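Local coordinates for hypothetical protein (Exiguobacterium sibiricum, PDB 2HKV), which is of unknown function but belongs to the DinB superfamily and binds a nickel ion through three histidines, consistent with a metal-dependent role, at residues V15-T20 / L125-R129; L50-E55 / R85-W90. All coordinates share one frame; numbering follows the deposited sequence.

Contact 1: residues V15-T20 / L125-R129; sequences VGVRTT and LYHHR. With NI (nickel (II) ion), chain B.
Arg129 reaches across from 125-129 and sets its side chain as a knob among Val15, Gly16, Thr19 and Thr20 of 15-20. Its NH1 donates to Thr19 OG1 at 2.8 Å, with an N-H...O angle of 161° and the oxygen lying in the guanidinium plane, at its edge. Thr19 OG1 in turn donates to Val15 O at 2.8 Å; that carbonyl also takes the helical bond from Thr19 N, which arrives from the other face of its plane. The chi1 of 57° places OG1 between backbone N and carbonyl carbon, where it can serve both Arg129 and Val15 O. Arg129 NH1 also bonds to Leu147 O, and Phe148 forms a cation-pi contact with the same arginine. The Tyr126 hydroxyl is hydrogen-bonded to His12 O and stands in van der Waals contact with Val15 CB. The arrangement belongs to the DinB-type bundle: helices 4-26 and 114-138 run nearly parallel here, their segment axes at 25° and 10.2 Å apart. Among the apolar contacts, Leu125 CD2 lies 3.8 Å from Gly16 C and 4.1 Å from Val17 CG2, and Tyr126 CZ comes within 4.0 Å of Gly16 CA. Within 125-129, Tyr126 CE2 sits 3.4 Å above one face of the Arg129 guanidinium, toward its rim. Metal coordination lies on another side of the helix: His128 NE2 binds nickel at 2.1 Å, with His49, His124 and two waters among the other ligands, while His128 ND1 is held by Gln131.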
loop_
_atom_site.group_PDB
_atom_site.type_symbol
_atom_site.label_atom_id
_atom_site.label_comp_id
_atom_site.label_asym_id
_atom_site.label_seq_id
_atom_site.Cartn_x
_atom_site.Cartn_y
_atom_site.Cartn_z
ATOM N N VAL A 15 -1.296 7.473 -9.489
ATOM C CA VAL A 15 -1.204 8.355 -8.324
ATOM C C VAL A 15 0.009 7.989 -7.518
ATOM O O VAL A 15 0.764 8.858 -7.079
ATOM C CB VAL A 15 -2.430 8.256 -7.331
ATOM C CG1 VAL A 15 -2.141 8.986 -6.024
ATOM C CG2 VAL A 15 -3.776 8.761 -7.960
ATOM N N GLY A 16 0.130 6.693 -7.233
ATOM C CA GLY A 16 1.298 6.154 -6.542
ATOM C C GLY A 16 2.599 6.611 -7.148
ATOM O O GLY A 16 3.516 7.030 -6.444
ATOM N N VAL A 17 2.697 6.553 -8.457
ATOM C CA VAL A 17 3.921 6.907 -9.135
ATOM C C VAL A 17 4.149 8.415 -9.112
ATOM O O VAL A 17 5.242 8.863 -8.814
ATOM C CB VAL A 17 3.907 6.400 -10.589
ATOM C CG1 VAL A 17 5.069 7.026 -11.418
ATOM C CG2 VAL A 17 3.966 4.863 -10.604
ATOM N N ARG A 18 3.117 9.206 -9.397
ATOM C CA ARG A 18 3.347 10.648 -9.393
ATOM C C ARG A 18 3.694 11.223 -8.019
ATOM O O ARG A 18 4.573 12.102 -7.902
ATOM C CB ARG A 18 2.186 11.391 -9.977
ATOM C CG ARG A 18 2.042 11.065 -11.453
ATOM C CD ARG A 18 1.015 11.906 -12.127
ATOM N NE ARG A 18 -0.258 11.785 -11.446
ATOM C CZ ARG A 18 -1.242 10.948 -11.777
ATOM N NH1 ARG A 18 -1.143 10.099 -12.824
ATOM N NH2 ARG A 18 -2.347 10.970 -11.023
ATOM N N THR A 19 3.018 10.736 -6.980
ATOM C CA THR A 19 3.362 11.135 -5.615
ATOM C C THR A 19 4.731 10.656 -5.206
ATOM O O THR A 19 5.462 11.401 -4.580
ATOM C CB THR A 19 2.308 10.718 -4.598
ATOM O OG1 THR A 19 2.090 9.297 -4.656
ATOM C CG2 THR A 19 0.949 11.509 -4.850
ATOM N N THR A 20 5.146 9.453 -5.590
ATOM C CA THR A 20 6.498 9.005 -5.313
ATOM C C THR A 20 7.544 9.880 -5.975
ATOM O O THR A 20 8.566 10.221 -5.332
ATOM C CB THR A 20 6.710 7.529 -5.689
ATOM O OG1 THR A 20 5.794 6.738 -4.931
ATOM C CG2 THR A 20 8.153 7.043 -5.396
ATOM N N LEU A 125 4.033 -1.096 -4.173
ATOM C CA LEU A 125 4.347 0.305 -4.367
ATOM C C LEU A 125 3.840 1.214 -3.218
ATOM O O LEU A 125 4.622 2.021 -2.646
ATOM C CB LEU A 125 3.827 0.822 -5.727
ATOM C CG LEU A 125 4.235 2.262 -6.073
ATOM C CD1 LEU A 125 5.684 2.332 -6.531
ATOM C CD2 LEU A 125 3.256 2.826 -7.162
ATOM N N TYR A 126 2.607 1.040 -2.824
ATOM C CA TYR A 126 2.000 1.813 -1.734
ATOM C C TYR A 126 2.635 1.457 -0.408
ATOM O O TYR A 126 2.833 2.330 0.408
ATOM C CB TYR A 126 0.462 1.627 -1.727
ATOM C CG TYR A 126 -0.241 2.608 -2.668
ATOM C CD1 TYR A 126 -0.356 2.315 -4.042
ATOM C CD2 TYR A 126 -0.833 3.751 -2.192
ATOM C CE1 TYR A 126 -0.940 3.185 -4.933
ATOM C CE2 TYR A 126 -1.463 4.627 -3.054
ATOM C CZ TYR A 126 -1.566 4.316 -4.414
ATOM O OH TYR A 126 -2.199 5.201 -5.249
ATOM N N HIS A 127 3.028 0.201 -0.200
ATOM C CA HIS A 127 3.805 -0.193 1.000
ATOM C C HIS A 127 5.092 0.655 1.139
ATOM O O HIS A 127 5.377 1.226 2.180
ATOM C CB HIS A 127 4.127 -1.696 0.929
ATOM C CG HIS A 127 5.064 -2.198 1.999
ATOM N ND1 HIS A 127 4.641 -2.483 3.279
ATOM C CD2 HIS A 127 6.399 -2.434 1.978
ATOM C CE1 HIS A 127 5.674 -2.902 4.001
ATOM N NE2 HIS A 127 6.758 -2.873 3.242
ATOM N N HIS A 128 5.895 0.711 0.080
ATOM C CA HIS A 128 7.123 1.425 0.178
ATOM C C HIS A 128 7.000 2.920 0.029
ATOM O O HIS A 128 7.857 3.629 0.582
ATOM C CB HIS A 128 8.191 0.883 -0.767
ATOM C CG HIS A 128 8.643 -0.495 -0.438
ATOM N ND1 HIS A 128 9.343 -0.794 0.714
ATOM C CD2 HIS A 128 8.549 -1.640 -1.137
ATOM C CE1 HIS A 128 9.656 -2.086 0.687
ATOM N NE2 HIS A 128 9.121 -2.639 -0.392
ATOM N N ARG A 129 5.987 3.438 -0.669
ATOM C CA ARG A 129 5.751 4.882 -0.688
ATOM C C ARG A 129 5.512 5.358 0.761
ATOM O O ARG A 129 6.025 6.410 1.225
ATOM C CB ARG A 129 4.544 5.215 -1.515
ATOM C CG ARG A 129 4.354 6.727 -1.724
ATOM C CD ARG A 129 3.042 7.100 -2.403
ATOM N NE ARG A 129 1.891 6.798 -1.546
ATOM C CZ ARG A 129 0.699 7.365 -1.669
ATOM N NH1 ARG A 129 0.458 8.225 -2.635
ATOM N NH2 ARG A 129 -0.270 6.996 -0.850
HETATM NI NI NI B . 9.700 -4.455 -1.175
HETATM O O HOH W 1 11.280 -4.710 0.410
HETATM O O HOH W 2 10.317 -6.342 -1.780
#

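Contact 2: residues L50-E55 / R85-W90; sequences LAVLLE and RLDQSW
Ser89 presses its side chain into the hole formed by Ala51, Val52, Leu54 and Glu55, and its OG donates to Ala51 O at 2.6 Å. The donor lies in the carbonyl plane, on a lone pair, with a C=O...O angle of 144°. OG stands anti to its own carbonyl carbon, pointed at helix 43-61. The same Ala51 O receives a CA-H...O contact from Leu86 CA at 3.5 Å, so two donors from 85-90 converge on one carbonyl. That carbonyl lies where 50-55 is kinked: the N atoms of Leu54 and Glu55 lack bonds to the preceding turn, and Glu55 N makes a weak one to Val52 O instead. The segment axes approach to 7.4 Å at 15°, a close, nearly parallel pairing of two helices of the DinB bundle; Ala51 CA and Leu86 CA are 4.1 Å apart, consistent with small side chains at Ala51 and Ser89. Leu54 and Trp90 lie side by side, Leu54 CD1 4.1 Å from Trp90 CE3, where Val17 of helix 4-26 touches both. On the other flank the Arg85 guanidinium is sandwiched, Val52 CG1 over one face toward the rim and Gln88 NE2 3.4 Å above the opposite one. Arg85 NH1 forms a salt bridge with Glu55 OE1 at 3.1 Å, meeting it from above the carboxylate plane; the two planes are 54° apart. A water joins Glu55 OE1 to Gln88 NE2, and Glu55 OE2 pairs with Arg59. With two arginines and a water around it, the buried carboxylate of Glu55 is likely to stay ionised, offset by Arg59 on its own helix and by Arg85 across the contact.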
loop_
_atom_site.group_PDB
_atom_site.type_symbol
_atom_site.label_atom_id
_atom_site.label_comp_id
_atom_site.label_asym_id
_atom_site.label_seq_id
_atom_site.Cartn_x
_atom_site.Cartn_y
_atom_site.Cartn_z
ATOM N N LEU A 50 11.783 1.409 -4.693
ATOM C CA LEU A 50 10.564 2.033 -5.262
ATOM C C LEU A 50 10.665 2.314 -6.789
ATOM O O LEU A 50 9.723 2.057 -7.575
ATOM C CB LEU A 50 10.273 3.328 -4.531
ATOM C CG LEU A 50 9.407 3.315 -3.282
ATOM C CD1 LEU A 50 9.663 4.641 -2.467
ATOM C CD2 LEU A 50 7.911 3.122 -3.669
ATOM N N ALA A 51 11.809 2.841 -7.193
ATOM C CA ALA A 51 12.060 3.180 -8.591
ATOM C C ALA A 51 11.975 1.954 -9.516
ATOM O O ALA A 51 11.542 2.091 -10.660
ATOM C CB ALA A 51 13.450 3.858 -8.742
ATOM N N VAL A 52 12.417 0.776 -9.048
ATOM C CA VAL A 52 12.466 -0.415 -9.899
ATOM C C VAL A 52 11.337 -1.428 -9.664
ATOM O O VAL A 52 11.097 -2.301 -10.525
ATOM C CB VAL A 52 13.818 -1.160 -9.806
ATOM C CG1 VAL A 52 14.972 -0.214 -10.026
ATOM C CG2 VAL A 52 13.938 -1.859 -8.452
ATOM N N LEU A 53 10.585 -1.327 -8.572
ATOM C CA LEU A 53 9.803 -2.496 -8.229
ATOM C C LEU A 53 8.648 -2.818 -9.198
ATOM O O LEU A 53 8.208 -3.976 -9.277
ATOM C CB LEU A 53 9.322 -2.459 -6.773
ATOM C CG LEU A 53 8.268 -1.451 -6.299
ATOM C CD1 LEU A 53 6.757 -1.774 -6.729
ATOM C CD2 LEU A 53 8.387 -1.395 -4.753
ATOM N N LEU A 54 8.104 -1.806 -9.878
ATOM C CA LEU A 54 6.945 -2.080 -10.755
ATOM C C LEU A 54 7.384 -2.990 -11.888
ATOM O O LEU A 54 6.600 -3.816 -12.339
ATOM C CB LEU A 54 6.290 -0.807 -11.288
ATOM C CG LEU A 54 5.464 0.065 -10.341
ATOM C CD1 LEU A 54 4.961 1.298 -11.118
ATOM C CD2 LEU A 54 4.294 -0.716 -9.727
ATOM N N GLU A 55 8.643 -2.879 -12.315
ATOM C CA GLU A 55 9.183 -3.735 -13.388
ATOM C C GLU A 55 9.702 -5.043 -12.804
ATOM O O GLU A 55 9.407 -6.115 -13.324
ATOM C CB GLU A 55 10.244 -2.956 -14.161
ATOM C CG GLU A 55 11.025 -3.728 -15.164
ATOM C CD GLU A 55 11.920 -2.867 -16.042
ATOM O OE1 GLU A 55 11.818 -1.611 -16.029
ATOM O OE2 GLU A 55 12.757 -3.463 -16.763
ATOM N N ARG A 85 14.311 6.506 -13.705
ATOM C CA ARG A 85 14.140 5.074 -13.494
ATOM C C ARG A 85 12.726 4.674 -13.107
ATOM O O ARG A 85 12.192 3.734 -13.643
ATOM C CB ARG A 85 15.159 4.549 -12.442
ATOM C CG ARG A 85 15.282 3.026 -12.416
ATOM C CD ARG A 85 15.445 2.546 -13.851
ATOM N NE ARG A 85 15.654 1.126 -14.014
ATOM C CZ ARG A 85 14.713 0.233 -14.309
ATOM N NH1 ARG A 85 13.417 0.579 -14.501
ATOM N NH2 ARG A 85 15.096 -1.046 -14.414
ATOM N N LEU A 86 12.131 5.395 -12.173
ATOM C CA LEU A 86 10.723 5.239 -11.839
ATOM C C LEU A 86 9.814 5.346 -13.113
ATOM O O LEU A 86 8.861 4.547 -13.343
ATOM C CB LEU A 86 10.361 6.305 -10.798
ATOM C CG LEU A 86 8.903 6.411 -10.316
ATOM C CD1 LEU A 86 8.375 5.062 -9.777
ATOM C CD2 LEU A 86 8.829 7.551 -9.270
ATOM N N ASP A 87 10.103 6.334 -13.943
ATOM C CA ASP A 87 9.327 6.558 -15.144
ATOM C C ASP A 87 9.391 5.374 -16.096
ATOM O O ASP A 87 8.383 4.994 -16.723
ATOM C CB ASP A 87 9.803 7.830 -15.859
ATOM C CG ASP A 87 9.428 9.135 -15.106
ATOM O OD1 ASP A 87 8.845 9.084 -13.998
ATOM O OD2 ASP A 87 9.733 10.239 -15.633
ATOM N N GLN A 88 10.593 4.832 -16.244
ATOM C CA GLN A 88 10.814 3.642 -17.036
ATOM C C GLN A 88 10.039 2.443 -16.516
ATOM O O GLN A 88 9.407 1.728 -17.293
ATOM C CB GLN A 88 12.295 3.330 -17.013
ATOM C CG GLN A 88 12.715 2.112 -17.750
ATOM C CD GLN A 88 14.256 1.971 -17.780
ATOM O OE1 GLN A 88 15.003 2.976 -17.861
ATOM N NE2 GLN A 88 14.731 0.723 -17.697
ATOM N N SER A 89 10.087 2.229 -15.192
ATOM C CA SER A 89 9.323 1.156 -14.542
ATOM C C SER A 89 7.810 1.337 -14.736
ATOM O O SER A 89 7.093 0.392 -15.009
ATOM C CB SER A 89 9.667 1.071 -13.043
ATOM O OG SER A 89 11.057 0.850 -12.905
ATOM N N TRP A 90 7.349 2.565 -14.612
ATOM C CA TRP A 90 5.914 2.866 -14.776
ATOM C C TRP A 90 5.470 2.570 -16.228
ATOM O O TRP A 90 4.376 2.073 -16.463
ATOM C CB TRP A 90 5.673 4.321 -14.357
ATOM C CG TRP A 90 4.392 4.918 -14.659
ATOM C CD1 TRP A 90 4.224 6.148 -15.188
ATOM C CD2 TRP A 90 3.076 4.392 -14.428
ATOM N NE1 TRP A 90 2.903 6.433 -15.320
ATOM C CE2 TRP A 90 2.167 5.366 -14.879
ATOM C CE3 TRP A 90 2.566 3.185 -13.922
ATOM C CZ2 TRP A 90 0.784 5.192 -14.823
ATOM C CZ3 TRP A 90 1.169 3.012 -13.867
ATOM C CH2 TRP A 90 0.305 4.016 -14.334
HETATM O O HOH W 3 12.319 -1.074 -18.784
#

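How the contacts relate
Contacts 1 and 2 have centres 10 Å apart and meet directly along helices 43-61 and 114-138. Leu50 CD2 of contact 2 packs 3.6 Å from both Arg129 N and Leu125 O of contact 1, and Leu53 CD2 lies 3.6 Å from His128 CD2. Leu50 and Leu53 thus back onto the metal ligand His128; the Leu50 side chain is about 8 Å from the nickel. Val17 gives a second link, touching Leu54, Leu86 and Trp90. Both segments of contact 2 fall between those of contact 1 in the sequence. Nickel binding draws on one helix from each contact, since His49 immediately precedes 50-55 while His124 and His128 belong to helix 114-138.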